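Local coordinates for protein MmeI (PDB 5HR4) that cuts DNA as a Type IIL restriction-modification enzyme and probably methylates adenine at N6 in its target DNA, using S-adenosyl-L-methionine as methyl donor, at residues A[751-754]-A[755-759]; A[769-772]-A[773-777]; A[509-512]-A[513-517]; A[733-736]-A[737-741]. One frame throughout, in Å; residues are numbered along the deposited sequence.

Contact 1. Residues A[751-754]-A[755-759]. With nucleotides of chain C; nucleotides of chain B.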
# COMPACT_ATOMS: atom_id res chain seq x y z
N GLU A 751 -19.45 13.37 -2.50
CA GLU A 751 -18.94 12.15 -1.87
C GLU A 751 -17.43 12.19 -1.67
O GLU A 751 -16.94 11.90 -0.58
CB GLU A 751 -19.35 10.93 -2.69
CG GLU A 751 -19.14 9.61 -1.98
CD GLU A 751 -18.35 8.63 -2.81
OE1 GLU A 751 -17.47 9.08 -3.58
OE2 GLU A 751 -18.61 7.41 -2.70
N THR A 752 -16.68 12.58 -2.70
CA THR A 752 -15.22 12.50 -2.71
C THR A 752 -14.66 13.86 -3.08
O THR A 752 -14.97 14.37 -4.16
CB THR A 752 -14.77 11.42 -3.70
OG1 THR A 752 -15.43 10.20 -3.37
CG2 THR A 752 -13.28 11.21 -3.68
N SER A 753 -13.84 14.45 -2.20
CA SER A 753 -13.47 15.86 -2.35
C SER A 753 -12.25 16.19 -1.51
O SER A 753 -11.95 15.53 -0.51
CB SER A 753 -14.63 16.78 -1.96
OG SER A 753 -14.99 16.57 -0.60
N SER A 754 -11.57 17.28 -1.91
CA SER A 754 -10.20 17.57 -1.48
C SER A 754 -10.06 17.73 0.03
O SER A 754 -10.83 18.44 0.68
CB SER A 754 -9.72 18.85 -2.17
OG SER A 754 -8.35 19.11 -1.88
N GLU A 755 -9.05 17.08 0.59
CA GLU A 755 -8.85 17.22 2.03
C GLU A 755 -8.30 18.58 2.41
O GLU A 755 -8.31 18.92 3.60
CB GLU A 755 -7.93 16.10 2.56
CG GLU A 755 -6.49 16.08 2.04
CD GLU A 755 -6.35 15.62 0.58
OE1 GLU A 755 -7.33 15.67 -0.19
OE2 GLU A 755 -5.23 15.23 0.19
N ASN A 756 -7.87 19.39 1.43
CA ASN A 756 -7.31 20.72 1.70
C ASN A 756 -8.36 21.74 2.11
O ASN A 756 -7.99 22.86 2.46
CB ASN A 756 -6.55 21.25 0.47
CG ASN A 756 -5.27 20.43 0.12
OD1 ASN A 756 -4.65 19.78 0.98
ND2 ASN A 756 -4.88 20.50 -1.15
N ARG A 757 -9.65 21.41 2.06
CA ARG A 757 -10.72 22.29 2.48
C ARG A 757 -11.05 22.03 3.94
O ARG A 757 -10.95 20.90 4.43
CB ARG A 757 -11.97 22.10 1.62
CG ARG A 757 -11.72 22.31 0.14
CD ARG A 757 -12.97 22.61 -0.65
NE ARG A 757 -12.65 22.53 -2.07
CZ ARG A 757 -12.88 21.46 -2.82
NH1 ARG A 757 -13.46 20.39 -2.28
NH2 ARG A 757 -12.53 21.45 -4.10
N GLN A 758 -11.45 23.08 4.65
CA GLN A 758 -11.77 22.95 6.06
C GLN A 758 -13.22 22.54 6.26
O GLN A 758 -13.59 22.06 7.34
CB GLN A 758 -11.47 24.26 6.81
N PHE A 759 -14.05 22.74 5.24
CA PHE A 759 -15.44 22.33 5.21
C PHE A 759 -15.69 21.64 3.88
O PHE A 759 -15.11 22.02 2.86
CB PHE A 759 -16.37 23.54 5.35
CG PHE A 759 -15.96 24.48 6.45
CD1 PHE A 759 -16.39 24.26 7.76
CD2 PHE A 759 -15.15 25.57 6.19
CE1 PHE A 759 -16.00 25.13 8.79
CE2 PHE A 759 -14.76 26.45 7.21
CZ PHE A 759 -15.19 26.22 8.51
P DG C 6 -12.46 18.22 -6.15
OP1 DG C 6 -12.55 19.26 -7.20
OP2 DG C 6 -12.60 18.57 -4.71
O5' DG C 6 -13.45 16.96 -6.37
C5' DG C 6 -14.30 16.89 -7.46
C4' DG C 6 -14.21 15.54 -8.15
O4' DG C 6 -12.87 15.03 -8.15
C3' DG C 6 -15.10 14.42 -7.60
O3' DG C 6 -15.71 13.86 -8.70
C2' DG C 6 -14.11 13.44 -6.99
C1' DG C 6 -12.88 13.65 -7.87
N9 DG C 6 -11.64 13.37 -7.19
C8 DG C 6 -11.02 14.19 -6.28
N7 DG C 6 -9.90 13.71 -5.83
C5 DG C 6 -9.76 12.50 -6.49
C6 DG C 6 -8.72 11.55 -6.40
O6 DG C 6 -7.71 11.58 -5.71
N1 DG C 6 -8.95 10.46 -7.23
C2 DG C 6 -10.04 10.30 -8.05
N2 DG C 6 -10.08 9.18 -8.78
N3 DG C 6 -11.03 11.20 -8.15
C4 DG C 6 -10.82 12.27 -7.33
P DT C 5 -6.80 21.24 -5.76
OP1 DT C 5 -7.38 22.60 -5.79
OP2 DT C 5 -6.04 20.77 -4.57
O5' DT C 5 -7.98 20.18 -6.03
C5' DT C 5 -8.43 19.92 -7.39
C4' DT C 5 -9.32 18.69 -7.44
O4' DT C 5 -8.56 17.54 -7.90
C3' DT C 5 -9.89 18.25 -6.09
O3' DT C 5 -11.03 17.55 -6.34
C2' DT C 5 -8.82 17.28 -5.62
C1' DT C 5 -8.67 16.53 -6.91
N1 DT C 5 -7.52 15.57 -6.99
C2 DT C 5 -7.60 14.57 -7.92
O2 DT C 5 -8.53 14.45 -8.68
N3 DT C 5 -6.56 13.70 -7.94
C4 DT C 5 -5.45 13.73 -7.13
O4 DT C 5 -4.55 12.89 -7.25
C5 DT C 5 -5.40 14.81 -6.14
C7 DT C 5 -4.22 14.96 -5.20
C6 DT C 5 -6.45 15.67 -6.12
P DC B 5 -14.84 3.41 2.94
OP1 DC B 5 -14.14 2.94 4.16
OP2 DC B 5 -15.03 4.83 2.62
O5' DC B 5 -14.05 2.82 1.69
C5' DC B 5 -13.82 1.45 1.58
C4' DC B 5 -13.57 1.11 0.14
O4' DC B 5 -14.74 1.43 -0.63
C3' DC B 5 -12.50 1.95 -0.52
O3' DC B 5 -11.25 1.40 -0.23
C2' DC B 5 -12.85 1.83 -2.01
C1' DC B 5 -14.34 1.49 -1.98
N1 DC B 5 -15.20 2.45 -2.66
C2 DC B 5 -15.89 2.05 -3.81
O2 DC B 5 -15.71 0.92 -4.24
N3 DC B 5 -16.71 2.94 -4.43
C4 DC B 5 -16.86 4.17 -3.91
N4 DC B 5 -17.68 5.02 -4.54
C5 DC B 5 -16.16 4.58 -2.73
C6 DC B 5 -15.36 3.69 -2.14
O HOH W 1 -6.77 17.23 -2.65

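Contact 2. Residues A[769-772]-A[773-777]. With nucleotides of chain C.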
# COMPACT_ATOMS: atom_id res chain seq x y z
N VAL A 769 -33.08 18.62 -10.82
CA VAL A 769 -31.76 18.19 -11.23
C VAL A 769 -31.50 16.82 -10.62
O VAL A 769 -31.83 16.56 -9.46
CB VAL A 769 -30.67 19.22 -10.83
CG1 VAL A 769 -31.30 20.49 -10.25
CG2 VAL A 769 -29.62 18.57 -9.92
N ILE A 770 -30.95 15.92 -11.42
CA ILE A 770 -30.72 14.55 -11.01
C ILE A 770 -29.32 14.49 -10.40
O ILE A 770 -28.35 14.90 -11.04
CB ILE A 770 -30.84 13.60 -12.22
CG1 ILE A 770 -32.25 13.70 -12.83
CG2 ILE A 770 -30.49 12.18 -11.84
CD1 ILE A 770 -33.40 13.22 -11.91
N SER A 771 -29.22 14.00 -9.16
CA SER A 771 -27.93 13.89 -8.47
C SER A 771 -27.33 12.49 -8.65
O SER A 771 -28.02 11.49 -8.48
CB SER A 771 -28.07 14.20 -6.98
OG SER A 771 -29.21 13.59 -6.42
N SER A 772 -26.05 12.44 -9.00
CA SER A 772 -25.34 11.20 -9.30
C SER A 772 -24.93 10.49 -8.01
O SER A 772 -25.01 11.04 -6.91
CB SER A 772 -24.12 11.51 -10.19
OG SER A 772 -22.93 10.88 -9.78
N ASN A 773 -24.50 9.22 -8.15
CA ASN A 773 -24.13 8.48 -6.93
C ASN A 773 -22.82 8.97 -6.33
O ASN A 773 -22.43 8.48 -5.26
CB ASN A 773 -24.07 6.95 -7.16
CG ASN A 773 -23.11 6.51 -8.26
OD1 ASN A 773 -23.19 6.97 -9.40
ND2 ASN A 773 -22.22 5.57 -7.93
N ALA A 774 -22.14 9.93 -6.96
CA ALA A 774 -20.99 10.62 -6.39
C ALA A 774 -21.37 11.65 -5.36
O ALA A 774 -20.57 12.54 -5.08
CB ALA A 774 -20.16 11.29 -7.49
N THR A 775 -22.59 11.58 -4.82
CA THR A 775 -23.10 12.57 -3.89
C THR A 775 -24.06 11.87 -2.95
O THR A 775 -24.56 10.79 -3.25
CB THR A 775 -23.87 13.70 -4.60
OG1 THR A 775 -25.10 13.17 -5.13
CG2 THR A 775 -23.05 14.34 -5.73
N TYR A 776 -24.35 12.51 -1.82
CA TYR A 776 -25.45 12.12 -0.96
C TYR A 776 -26.43 13.28 -0.90
O TYR A 776 -26.13 14.37 -1.37
CB TYR A 776 -24.95 11.75 0.46
CG TYR A 776 -24.25 10.42 0.52
CD1 TYR A 776 -22.96 10.28 0.02
CD2 TYR A 776 -24.88 9.29 1.03
CE1 TYR A 776 -22.30 9.06 0.05
CE2 TYR A 776 -24.24 8.06 1.07
CZ TYR A 776 -22.94 7.95 0.58
OH TYR A 776 -22.28 6.74 0.62
N HIS A 777 -27.60 13.05 -0.32
CA HIS A 777 -28.55 14.15 -0.19
C HIS A 777 -29.61 13.86 0.87
O HIS A 777 -29.94 12.70 1.15
CB HIS A 777 -29.23 14.46 -1.52
CG HIS A 777 -30.10 13.36 -2.03
ND1 HIS A 777 -29.59 12.27 -2.70
CD2 HIS A 777 -31.44 13.19 -2.00
CE1 HIS A 777 -30.58 11.47 -3.05
NE2 HIS A 777 -31.72 12.00 -2.63
P DG C 9 -20.49 3.57 -15.36
OP1 DG C 9 -20.28 3.26 -16.79
OP2 DG C 9 -21.66 4.27 -14.80
O5' DG C 9 -20.29 2.24 -14.51
C5' DG C 9 -19.29 1.34 -14.87
C4' DG C 9 -19.03 0.38 -13.75
O4' DG C 9 -18.72 1.11 -12.52
C3' DG C 9 -20.20 -0.52 -13.38
O3' DG C 9 -19.67 -1.73 -12.92
C2' DG C 9 -20.84 0.24 -12.24
C1' DG C 9 -19.58 0.63 -11.52
N9 DG C 9 -19.77 1.65 -10.52
C8 DG C 9 -20.68 2.69 -10.52
N7 DG C 9 -20.62 3.42 -9.46
C5 DG C 9 -19.58 2.84 -8.71
C6 DG C 9 -19.02 3.20 -7.46
O6 DG C 9 -19.34 4.13 -6.72
N1 DG C 9 -18.01 2.32 -7.09
C2 DG C 9 -17.57 1.26 -7.84
N2 DG C 9 -16.58 0.53 -7.34
N3 DG C 9 -18.08 0.93 -8.99
C4 DG C 9 -19.07 1.76 -9.37
P DT C 7 -16.92 12.82 -8.59
OP1 DT C 7 -18.15 13.58 -8.89
OP2 DT C 7 -16.86 12.01 -7.35
O5' DT C 7 -16.60 11.91 -9.83
C5' DT C 7 -16.21 12.56 -11.03
C4' DT C 7 -16.24 11.59 -12.20
O4' DT C 7 -15.21 10.59 -12.02
C3' DT C 7 -17.53 10.80 -12.40
O3' DT C 7 -17.62 10.46 -13.76
C2' DT C 7 -17.25 9.57 -11.55
C1' DT C 7 -15.81 9.32 -11.94
N1 DT C 7 -15.05 8.56 -10.96
C2 DT C 7 -14.44 7.39 -11.35
O2 DT C 7 -14.53 6.94 -12.48
N3 DT C 7 -13.72 6.76 -10.37
C4 DT C 7 -13.55 7.20 -9.07
O4 DT C 7 -12.88 6.57 -8.25
C5 DT C 7 -14.20 8.45 -8.74
C7 DT C 7 -14.09 9.01 -7.36
C6 DT C 7 -14.91 9.06 -9.69

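Contact 3. Residues A[509-512]-A[513-517]. With SFG (sinefungin), chain H.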
# COMPACT_ATOMS: atom_id res chain seq x y z
N SER A 509 -15.66 -9.81 4.28
CA SER A 509 -15.26 -9.70 2.88
C SER A 509 -14.94 -8.26 2.50
O SER A 509 -14.19 -8.04 1.54
CB SER A 509 -16.33 -10.27 1.96
OG SER A 509 -17.62 -9.76 2.27
N ASP A 510 -15.48 -7.27 3.24
CA ASP A 510 -15.21 -5.84 3.05
C ASP A 510 -13.79 -5.42 3.49
O ASP A 510 -13.59 -4.18 3.61
CB ASP A 510 -16.22 -5.01 3.83
CG ASP A 510 -17.58 -5.00 3.19
OD1 ASP A 510 -17.66 -5.28 1.98
OD2 ASP A 510 -18.57 -4.72 3.89
N LEU A 511 -12.84 -6.31 3.76
CA LEU A 511 -11.51 -5.88 4.16
C LEU A 511 -10.57 -5.86 2.96
O LEU A 511 -10.77 -6.58 1.98
CB LEU A 511 -10.94 -6.81 5.24
CG LEU A 511 -11.58 -6.57 6.61
CD1 LEU A 511 -11.19 -7.64 7.60
CD2 LEU A 511 -11.16 -5.20 7.08
N ASP A 512 -9.56 -5.01 3.04
CA ASP A 512 -8.46 -5.11 2.09
C ASP A 512 -7.77 -6.45 2.30
O ASP A 512 -7.78 -7.01 3.40
CB ASP A 512 -7.47 -3.95 2.28
CG ASP A 512 -6.59 -3.71 1.04
OD1 ASP A 512 -5.68 -4.54 0.79
OD2 ASP A 512 -6.79 -2.69 0.32
N LEU A 513 -7.19 -6.98 1.23
CA LEU A 513 -6.43 -8.22 1.36
C LEU A 513 -5.34 -8.09 2.43
O LEU A 513 -5.05 -9.06 3.14
CB LEU A 513 -5.82 -8.62 0.02
CG LEU A 513 -5.14 -10.00 0.04
CD1 LEU A 513 -6.04 -11.05 0.68
CD2 LEU A 513 -4.71 -10.42 -1.34
N VAL A 514 -4.73 -6.90 2.55
CA VAL A 514 -3.60 -6.77 3.47
C VAL A 514 -4.02 -7.06 4.90
O VAL A 514 -3.22 -7.55 5.71
CB VAL A 514 -2.95 -5.37 3.36
CG1 VAL A 514 -3.89 -4.28 3.80
CG2 VAL A 514 -1.65 -5.31 4.19
N ALA A 515 -5.30 -6.82 5.23
CA ALA A 515 -5.77 -7.09 6.59
C ALA A 515 -5.51 -8.53 6.99
O ALA A 515 -5.15 -8.80 8.13
CB ALA A 515 -7.25 -6.75 6.71
N ALA A 516 -5.61 -9.46 6.03
CA ALA A 516 -5.41 -10.89 6.31
C ALA A 516 -4.12 -11.20 7.07
O ALA A 516 -4.09 -12.10 7.91
CB ALA A 516 -5.44 -11.67 5.01
N TRP A 517 -3.02 -10.50 6.79
CA TRP A 517 -1.78 -10.85 7.49
C TRP A 517 -1.82 -10.51 8.98
O TRP A 517 -1.02 -11.07 9.73
CB TRP A 517 -0.56 -10.16 6.86
CG TRP A 517 -0.03 -10.88 5.66
CD1 TRP A 517 1.17 -11.53 5.56
CD2 TRP A 517 -0.68 -11.03 4.40
NE1 TRP A 517 1.30 -12.07 4.31
CE2 TRP A 517 0.18 -11.78 3.58
CE3 TRP A 517 -1.90 -10.60 3.89
CZ2 TRP A 517 -0.14 -12.11 2.26
CZ3 TRP A 517 -2.23 -10.93 2.58
CH2 TRP A 517 -1.35 -11.68 1.78
N SFG H . 8.56 -6.00 0.44
CA SFG H . 8.88 -6.55 -0.86
C SFG H . 10.05 -5.75 -1.40
O SFG H . 10.51 -4.82 -0.71
OXT SFG H . 10.56 -6.01 -2.52
CB SFG H . 7.68 -6.42 -1.80
CG SFG H . 6.49 -7.08 -1.13
CD SFG H . 5.28 -6.70 -1.95
NE SFG H . 4.88 -5.38 -1.52
C5' SFG H . 4.13 -7.71 -1.79
C4' SFG H . 4.53 -9.19 -2.10
O4' SFG H . 3.63 -9.99 -1.60
C3' SFG H . 4.53 -9.54 -3.60
O3' SFG H . 5.80 -9.80 -3.96
C2' SFG H . 3.60 -10.78 -3.76
O2' SFG H . 4.18 -11.79 -4.68
C1' SFG H . 3.54 -11.27 -2.57
N9 SFG H . 2.28 -11.87 -2.26
C8 SFG H . 1.06 -11.47 -2.61
N7 SFG H . 0.17 -12.29 -2.06
C5 SFG H . 0.84 -13.20 -1.36
C6 SFG H . 0.40 -14.27 -0.61
N6 SFG H . -0.92 -14.78 -0.32
N1 SFG H . 1.26 -15.06 0.02
C2 SFG H . 2.58 -14.80 -0.08
N3 SFG H . 3.02 -13.75 -0.82
C4 SFG H . 2.14 -12.94 -1.46

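Contact 4. Residues A[733-736]-A[737-741]. With nucleotides of chain B.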
# COMPACT_ATOMS: atom_id res chain seq x y z
N PRO A 733 -33.57 -1.18 -19.50
CA PRO A 733 -32.43 -0.40 -19.98
C PRO A 733 -32.68 1.10 -20.07
O PRO A 733 -31.77 1.82 -20.47
CB PRO A 733 -32.19 -0.99 -21.37
CG PRO A 733 -33.55 -1.32 -21.81
CD PRO A 733 -34.23 -1.88 -20.60
N MET A 734 -33.86 1.61 -19.73
CA MET A 734 -34.02 3.06 -19.81
C MET A 734 -34.03 3.72 -18.45
O MET A 734 -34.09 4.95 -18.37
CB MET A 734 -35.29 3.43 -20.59
CG MET A 734 -36.50 2.57 -20.38
SD MET A 734 -37.79 3.21 -21.47
CE MET A 734 -38.77 4.19 -20.33
N LYS A 735 -33.95 2.95 -17.38
CA LYS A 735 -33.94 3.46 -16.03
C LYS A 735 -32.54 3.30 -15.47
O LYS A 735 -31.85 2.33 -15.78
CB LYS A 735 -34.96 2.71 -15.15
CG LYS A 735 -36.40 3.06 -15.47
CD LYS A 735 -37.39 2.26 -14.63
CE LYS A 735 -38.77 2.23 -15.30
NZ LYS A 735 -38.79 1.49 -16.62
N PHE A 736 -32.12 4.28 -14.66
CA PHE A 736 -30.85 4.17 -13.97
C PHE A 736 -30.82 2.87 -13.18
O PHE A 736 -31.86 2.34 -12.77
CB PHE A 736 -30.62 5.37 -13.03
CG PHE A 736 -30.07 6.62 -13.70
CD1 PHE A 736 -30.22 6.84 -15.05
CD2 PHE A 736 -29.40 7.59 -12.94
CE1 PHE A 736 -29.73 8.00 -15.65
CE2 PHE A 736 -28.90 8.75 -13.53
CZ PHE A 736 -29.06 8.95 -14.90
N PHE A 737 -29.61 2.35 -12.95
CA PHE A 737 -29.45 1.13 -12.18
C PHE A 737 -30.00 1.28 -10.76
O PHE A 737 -30.76 0.42 -10.29
CB PHE A 737 -27.98 0.74 -12.15
CG PHE A 737 -27.67 -0.37 -11.20
CD1 PHE A 737 -27.16 -0.09 -9.95
CD2 PHE A 737 -27.85 -1.69 -11.58
CE1 PHE A 737 -26.86 -1.12 -9.08
CE2 PHE A 737 -27.55 -2.73 -10.70
CZ PHE A 737 -27.05 -2.45 -9.45
N TYR A 738 -29.60 2.32 -10.04
CA TYR A 738 -30.23 2.65 -8.77
C TYR A 738 -30.82 4.05 -8.86
O TYR A 738 -30.14 4.98 -9.31
CB TYR A 738 -29.25 2.55 -7.60
CG TYR A 738 -29.85 2.92 -6.26
CD1 TYR A 738 -30.84 2.14 -5.67
CD2 TYR A 738 -29.42 4.06 -5.56
CE1 TYR A 738 -31.38 2.47 -4.44
CE2 TYR A 738 -29.96 4.41 -4.31
CZ TYR A 738 -30.93 3.60 -3.76
OH TYR A 738 -31.49 3.92 -2.54
N ILE A 739 -32.08 4.19 -8.46
CA ILE A 739 -32.82 5.44 -8.55
C ILE A 739 -33.26 5.82 -7.15
O ILE A 739 -33.83 5.00 -6.42
CB ILE A 739 -34.04 5.33 -9.50
CG1 ILE A 739 -33.61 5.16 -10.95
CG2 ILE A 739 -34.91 6.56 -9.40
CD1 ILE A 739 -34.75 5.31 -11.95
N SER A 740 -32.98 7.07 -6.77
CA SER A 740 -33.33 7.58 -5.46
C SER A 740 -33.98 8.94 -5.51
O SER A 740 -34.52 9.37 -4.49
CB SER A 740 -32.09 7.66 -4.56
OG SER A 740 -31.08 8.41 -5.20
N GLN A 741 -33.94 9.63 -6.66
CA GLN A 741 -34.45 10.98 -6.87
C GLN A 741 -35.65 11.31 -5.99
O GLN A 741 -36.62 10.55 -5.96
CB GLN A 741 -34.84 11.17 -8.34
CG GLN A 741 -35.17 12.59 -8.73
CD GLN A 741 -34.01 13.52 -8.50
OE1 GLN A 741 -32.87 13.07 -8.37
NE2 GLN A 741 -34.28 14.82 -8.44
P DA B 2 -33.47 1.79 -0.68
OP1 DA B 2 -34.15 1.78 0.64
OP2 DA B 2 -33.58 3.00 -1.53
O5' DA B 2 -31.88 1.48 -0.55
C5' DA B 2 -31.36 0.71 0.55
C4' DA B 2 -29.83 0.63 0.53
O4' DA B 2 -29.37 -0.41 -0.39
C3' DA B 2 -29.08 1.91 0.11
O3' DA B 2 -27.97 2.10 1.00
C2' DA B 2 -28.59 1.57 -1.30
C1' DA B 2 -28.27 0.10 -1.10
N9 DA B 2 -28.08 -0.68 -2.33
C8 DA B 2 -28.77 -0.60 -3.51
N7 DA B 2 -28.36 -1.45 -4.42
C5 DA B 2 -27.33 -2.15 -3.78
C6 DA B 2 -26.48 -3.20 -4.20
N6 DA B 2 -26.52 -3.76 -5.41
N1 DA B 2 -25.57 -3.66 -3.32
C2 DA B 2 -25.52 -3.10 -2.11
N3 DA B 2 -26.26 -2.13 -1.61
C4 DA B 2 -27.15 -1.69 -2.50
P DT B 3 -27.51 3.57 1.45
OP1 DT B 3 -26.68 3.47 2.68
OP2 DT B 3 -28.74 4.38 1.56
O5' DT B 3 -26.61 4.07 0.19
C5' DT B 3 -25.16 4.04 0.22
C4' DT B 3 -24.61 2.64 0.41
O4' DT B 3 -25.07 1.75 -0.66
C3' DT B 3 -23.08 2.54 0.40
O3' DT B 3 -22.65 1.56 1.32
C2' DT B 3 -22.81 2.08 -1.03
C1' DT B 3 -23.94 1.09 -1.19
N1 DT B 3 -24.22 0.70 -2.59
C2 DT B 3 -23.53 -0.35 -3.15
O2 DT B 3 -22.69 -0.99 -2.56
N3 DT B 3 -23.88 -0.64 -4.44
C4 DT B 3 -24.84 -0.00 -5.21
O4 DT B 3 -25.08 -0.34 -6.37
C5 DT B 3 -25.53 1.09 -4.56
C7 DT B 3 -26.57 1.87 -5.30
C6 DT B 3 -25.19 1.38 -3.29
P DT B 1 -34.94 0.51 -7.14
OP1 DT B 1 -34.85 1.98 -7.32
OP2 DT B 1 -35.95 -0.30 -7.87
O5' DT B 1 -35.05 0.19 -5.56
C5' DT B 1 -34.06 -0.63 -4.94
C4' DT B 1 -34.34 -0.83 -3.46
O4' DT B 1 -34.27 -2.24 -3.14
C3' DT B 1 -33.36 -0.13 -2.52
O3' DT B 1 -34.07 0.50 -1.44
C2' DT B 1 -32.42 -1.25 -2.02
C1' DT B 1 -33.04 -2.56 -2.52
N1 DT B 1 -32.16 -3.32 -3.51
C2 DT B 1 -30.93 -3.82 -3.10
O2 DT B 1 -30.48 -3.69 -1.97
N3 DT B 1 -30.24 -4.49 -4.08
C4 DT B 1 -30.63 -4.70 -5.40
O4 DT B 1 -29.94 -5.31 -6.21
C5 DT B 1 -31.92 -4.15 -5.75
C7 DT B 1 -32.45 -4.32 -7.14
C6 DT B 1 -32.61 -3.50 -4.80

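Contact 1. Residues A[751-754]-A[755-759]
Arg-757 folds back over Ser-754, and the two residues grip the same phosphate oxygen. OP2 of DG6 in chain C accepts from Arg-757 NH2 at 2.9 Å and from Arg-757 NH1 at 3.2 Å. The backbone N of Ser-754 makes a third bond to DG6 OP2, at 3.3 Å. Glu-751 OE2 accepts from N4 of DC5 in chain B (3.2 Å), so a base contact and a phosphate clamp share one short piece of chain. One face of the guanidinium lies against Ser-754 CB, displaced toward the rim, while Ser-753 CB sits at its edge, near the plane. The arginine chain is extended from CG to NE, which carries the charged group back past the turn to the DNA. Behind it lies a type I beta turn from Ser-754 to Arg-757, closed by a weak bond from Arg-757 N to Ser-754 O (3.5 Å). Ser-754 OG lies trans to its own N (chi1 -175°) and takes another weak bond, from Asn-756 N at 3.4 Å. A water bridges this hydroxyl to Glu-755 OE1, 3.0 Å from the water, and the other oxygen, Glu-755 OE2, makes a salt bridge with Arg-808. Strand 752-753 running into a phosphate-binding beta turn, on the DNA face of the target recognition domain, is the motif here.

Contact 2. Residues A[769-772]-A[773-777]
The imidazole of His-777 meets Ser-771 obliquely, with ND1 4.0 Å from Ser-771 OG, while the ring of Tyr-746 packs against it with the planes at about 60°. A second flat group, the amide of Asn-773, has OD1 on the side of Ser-772 OG (3.9 Å) and directs ND2 at the DNA. Asn-773 belongs to, and His-777 follows, a type I beta turn from Ser-772 to Thr-775, which joins strand 770-771 of one sheet to strand 775-779 of another in the target recognition domain. Ser-772 serves the turn twice. Its OG accepts a nearly straight bond from Ala-774 N (3.1 Å, 175°), which makes an ST turn, and its carbonyl O is shared by Thr-775. The hydroxyl does most of that work: Thr-775 OG1 donates to Ser-772 O at 2.8 Å in the carbonyl plane, whereas the bond from Thr-775 N is weak. A chi1 of 69° puts OG1 between the backbone N and the carbonyl carbon of Thr-775, facing back across the turn. With the loop held in this way, Asn-773 at its second position reaches the major-groove edge of a guanine, ND2 donating to N7 of DG9 in chain C at 3.1 Å. Tyr-642 OH is a second, weak partner of this amide. The next residue touches the backbone of the same DNA strand: Ala-774 CB lies 3.4 Å from OP1 of DT7 in chain C.

Contact 3. Residues A[509-512]-A[513-517]
With chi1 at -160°, the carboxylate of Asp-512 swings trans to its backbone N and forward over the start of the next turn, where Val-514 waits. Asp-512 OD1 accepts from Val-514 N at 3.1 Å, an almost straight bond (177°) that uses the anti lone pair, the one away from the second oxygen. The same oxygen also accepts from Val-485 N, so two amides fix the rotation of the carboxylate. The side chain of Val-514 crosses it at a slant, CG1 lying 3.5 Å from Asp-512 OD1. Asp-512 O takes a bond from Ala-515 N (3.1 Å), the donor standing well above the carbonyl plane. The Val-514 bond closes an Asx turn; the Ala-515 bond belongs to the main-chain turn that follows, and 513-516 continues with helical backbone angles. Leu-511 CB also packs on Ala-515 CB at 4.0 Å. The turn leads to Trp-517, whose ring edge meets the adenine of sinefungin, CZ2 being 3.6 Å from its C6; the bond from Trp-517 NE1 to Pro-362 O holds the indole. Val-485 directly follows the Asn-Pro-Pro-Phe signature that begins at Asn-481, as in other adenine-N6 methyltransferases. In this Rossmann-like domain, Leu-511 and Ala-515 pack between helices 492-502 and 544-556, Val-514 packs on strand 532-538, and the chain passes straight into helix 517-524.

Contact 4. Residues A[733-736]-A[737-741]
Between Phe-736 and Ile-739 the chain makes one helical step, at Phe-737 (psi -51°), in an otherwise extended course, and Phe-737 and Tyr-738 together face Lys-645 as a classic beta bulge. This bend folds Ile-739 back on the residues before it. Its CG1, trans to the carbonyl carbon (chi1 -68°), packs 3.6 Å from Phe-736 CB, and CD1 continues alongside to 4.1 Å from Lys-735 CB. The Phe-736 ring points elsewhere, meeting Trp-692 edge to face and resting on Ile-770. The two aromatic residues of the bulge go to the DNA instead. Phe-737 meets the base of DT3 in chain B edge-on: its CE1 is 3.3 Å from O4, which lies near the plane of the ring. Tyr-738, with CG trans to the backbone N and beside the carbonyl carbon (chi1 178°), takes the methyl of the same thymine at a slant, CG standing 3.6 Å from C7 of DT3. The phenol end then reaches the sugar-phosphate chain, where Tyr-738 OH donates to OP2 of DA2 in chain B; OP2 lies at the ring edge, near its plane. The modelled length of that bond, very short, is doubtful. Across the bend itself the contact is purely apolar, while the polar link to DNA seen here is the phenol-phosphate bond. The thymine is met on its major-groove side: the polarised edge of Phe-737 faces the electronegative O4, and the Tyr-738 ring lies obliquely against the methyl, which probably favours thymine here.

How the contacts relate
Contacts 1, 2 and 4 all belong to the target recognition domain and line the DNA; contact 3 belongs to the methyltransferase domain, nearer the centre of the chain, and reaches the sinefungin pocket through Trp-517, with the bound DNA also close by. Contacts 1, 2 and 3 are buried, contact 4 only partly. Contact 2 joins its neighbours: Ala-774 O is probably hydrogen-bonded to Glu-751 N of contact 1, and Val-769 O to Gln-741 NE2 of contact 4. Contacts 1 and 2 use type I turns with hydroxyl bonds inside them, weak in contact 1 and firmer in contact 2; contact 3 uses a carboxylate, contact 4 apolar groups. Contact 1 pairs a phosphate grip with a carboxylate on cytosine, contact 2 puts an amide on guanine and contact 4 aromatic rings on thymine.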